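Ferredoxin (Rhodopseudomonas palustris, PDB 4LTU) carries a [2Fe-2S] cluster and probably shuttles single electrons between redox partners, as do relatives in the adrenodoxin/putidaredoxin family. Local coordinates at residues A47-Y52 / L85-K90. Numbering follows the deposited sequence.
Sequences ATCHVY and LSCQIK. With FES (Fe2/s2 (inorganic) cluster), chain C.
Cys49 and Cys87 close on the same iron of the [2Fe-2S] cluster, their SG atoms 2.3 Å and 2.1 Å from FE2, and the residues beside them illustrate how a ferredoxin fixes two ligands from distant parts of its chain. Cys49, Leu85 and Ser86 give up the most surface. The carbonyl oxygen of Cys49 takes two bonds from Ser86: the amide N, at 3.1 Å from Cys49 O, approaches from above the carbonyl plane, whereas Ser86 OG, 2.7 Å from the same oxygen, lies in that plane on a lone pair. A chi1 of 68°, setting OG between the backbone N and the carbonyl carbon, lets the hydroxyl reach back beside its own amide. An alanine in place of Ser86 would remove the hydroxyl donor and probably leave Cys49 O, of these two bonds, with only the one from the backbone N-H, so that the turn is less firmly held. From Leu85, CD2 packs against the thiolate, 3.6 Å from Cys49 SG, while CD1 borders the sulfide S1; Leu71 and Leu72 of helix 66-72 lie against the same side chain. Farther along, Val51 rests both methyls on Ser86 CB, and its CG2 meets Ile89 CD1 at 4.2 Å. Between strands 50-53 and 83-85, His50 and Leu85 face each other as an antiparallel non-hydrogen-bonded pair. Around the sulfurs, Cys87 N gives a weak bond to Cys49 SG, and Gln88 NE2 a nearly straight one (168°) to Cys87 SG, 3.1 Å away. Such N-H donors would be expected to draw charge from the thiolates and help stabilise the reduced cluster.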
loop_
_atom_site.group_PDB
_atom_site.type_symbol
_atom_site.label_atom_id
_atom_site.label_comp_id
_atom_site.label_asym_id
_atom_site.label_seq_id
_atom_site.Cartn_x
_atom_site.Cartn_y
_atom_site.Cartn_z
ATOM N N ALA A 47 -1.472 -0.795 11.686
ATOM C CA ALA A 47 -1.367 0.337 10.772
ATOM C C ALA A 47 -0.006 0.410 10.090
ATOM O O ALA A 47 0.384 1.486 9.649
ATOM C CB ALA A 47 -1.718 1.641 11.503
ATOM N N THR A 48 0.679 -0.741 9.960
ATOM C CA THR A 48 2.103 -0.784 9.619
ATOM C C THR A 48 2.432 -1.283 8.205
ATOM O O THR A 48 3.603 -1.583 7.903
ATOM C CB THR A 48 2.953 -1.636 10.659
ATOM O OG1 THR A 48 2.669 -3.030 10.505
ATOM C CG2 THR A 48 2.702 -1.209 12.145
ATOM N N CYS A 49 1.403 -1.404 7.359
ATOM C CA CYS A 49 1.566 -1.600 5.915
ATOM C C CYS A 49 1.111 -0.342 5.137
ATOM O O CYS A 49 0.687 -0.456 3.979
ATOM C CB CYS A 49 0.723 -2.789 5.441
ATOM S SG CYS A 49 -1.074 -2.558 5.606
ATOM N N HIS A 50 1.175 0.817 5.796
ATOM C CA HIS A 50 0.726 2.138 5.299
ATOM C C HIS A 50 1.309 2.463 3.923
ATOM O O HIS A 50 2.478 2.210 3.687
ATOM C CB HIS A 50 1.226 3.196 6.319
ATOM C CG HIS A 50 0.697 4.585 6.122
ATOM N ND1 HIS A 50 -0.404 4.880 5.336
ATOM C CD2 HIS A 50 1.075 5.758 6.693
ATOM C CE1 HIS A 50 -0.671 6.175 5.419
ATOM N NE2 HIS A 50 0.200 6.722 6.253
ATOM N N VAL A 51 0.497 2.985 3.010
ATOM C CA VAL A 51 1.035 3.567 1.774
ATOM C C VAL A 51 0.251 4.803 1.371
ATOM O O VAL A 51 -0.885 4.980 1.792
ATOM C CB VAL A 51 1.032 2.590 0.570
ATOM C CG1 VAL A 51 2.093 1.493 0.714
ATOM C CG2 VAL A 51 -0.355 2.018 0.313
ATOM N N TYR A 52 0.858 5.656 0.545
ATOM C CA TYR A 52 0.117 6.715 -0.161
ATOM C C TYR A 52 -0.083 6.339 -1.626
ATOM O O TYR A 52 0.866 6.139 -2.380
ATOM C CB TYR A 52 0.799 8.083 -0.053
ATOM C CG TYR A 52 1.500 8.422 1.282
ATOM C CD1 TYR A 52 0.803 8.442 2.489
ATOM C CD2 TYR A 52 2.849 8.793 1.300
ATOM C CE1 TYR A 52 1.437 8.770 3.704
ATOM C CE2 TYR A 52 3.497 9.138 2.499
ATOM C CZ TYR A 52 2.776 9.128 3.697
ATOM O OH TYR A 52 3.422 9.468 4.878
ATOM N N LEU A 85 -4.102 1.186 3.477
ATOM C CA LEU A 85 -3.432 -0.004 3.998
ATOM C C LEU A 85 -3.221 -0.913 2.816
ATOM O O LEU A 85 -4.180 -1.387 2.223
ATOM C CB LEU A 85 -4.300 -0.720 5.037
ATOM C CG LEU A 85 -4.439 0.001 6.378
ATOM C CD1 LEU A 85 -5.404 -0.745 7.237
ATOM C CD2 LEU A 85 -3.058 0.076 7.030
ATOM N N SER A 86 -1.953 -1.114 2.482
ATOM C CA SER A 86 -1.540 -1.847 1.308
ATOM C C SER A 86 -1.949 -3.312 1.283
ATOM O O SER A 86 -2.026 -3.896 0.209
ATOM C CB SER A 86 -0.027 -1.737 1.120
ATOM O OG SER A 86 0.640 -2.429 2.152
ATOM N N CYS A 87 -2.206 -3.917 2.436
ATOM C CA CYS A 87 -2.710 -5.301 2.449
ATOM C C CYS A 87 -4.207 -5.334 2.056
ATOM O O CYS A 87 -4.733 -6.381 1.679
ATOM C CB CYS A 87 -2.471 -5.969 3.813
ATOM S SG CYS A 87 -3.385 -5.231 5.215
ATOM N N GLN A 88 -4.873 -4.180 2.136
ATOM C CA GLN A 88 -6.268 -4.061 1.704
ATOM C C GLN A 88 -6.433 -3.582 0.232
ATOM O O GLN A 88 -7.548 -3.326 -0.219
ATOM C CB GLN A 88 -7.053 -3.139 2.656
ATOM C CG GLN A 88 -6.936 -3.493 4.123
ATOM C CD GLN A 88 -7.377 -4.887 4.420
ATOM O OE1 GLN A 88 -8.562 -5.196 4.312
ATOM N NE2 GLN A 88 -6.426 -5.762 4.770
ATOM N N ILE A 89 -5.333 -3.457 -0.506
ATOM C CA ILE A 89 -5.417 -3.171 -1.935
ATOM C C ILE A 89 -5.219 -4.470 -2.742
ATOM O O ILE A 89 -4.147 -5.092 -2.699
ATOM C CB ILE A 89 -4.378 -2.113 -2.359
ATOM C CG1 ILE A 89 -4.725 -0.740 -1.745
ATOM C CG2 ILE A 89 -4.290 -2.040 -3.869
ATOM C CD1 ILE A 89 -3.575 0.273 -1.688
ATOM N N LYS A 90 -6.265 -4.865 -3.455
ATOM C CA LYS A 90 -6.247 -6.045 -4.281
ATOM C C LYS A 90 -5.976 -5.631 -5.726
ATOM O O LYS A 90 -6.605 -4.698 -6.257
ATOM C CB LYS A 90 -7.575 -6.817 -4.149
ATOM C CG LYS A 90 -7.783 -7.515 -2.764
ATOM C CD LYS A 90 -9.272 -7.446 -2.311
ATOM C CE LYS A 90 -9.727 -8.651 -1.434
ATOM N NZ LYS A 90 -11.205 -8.616 -1.118
HETATM FE FE1 FES C . -1.631 -5.272 9.377
HETATM FE FE2 FES C . -1.995 -4.396 6.589
HETATM S S1 FES C . -3.150 -4.057 8.431
HETATM S S2 FES C . -0.427 -5.545 7.546
#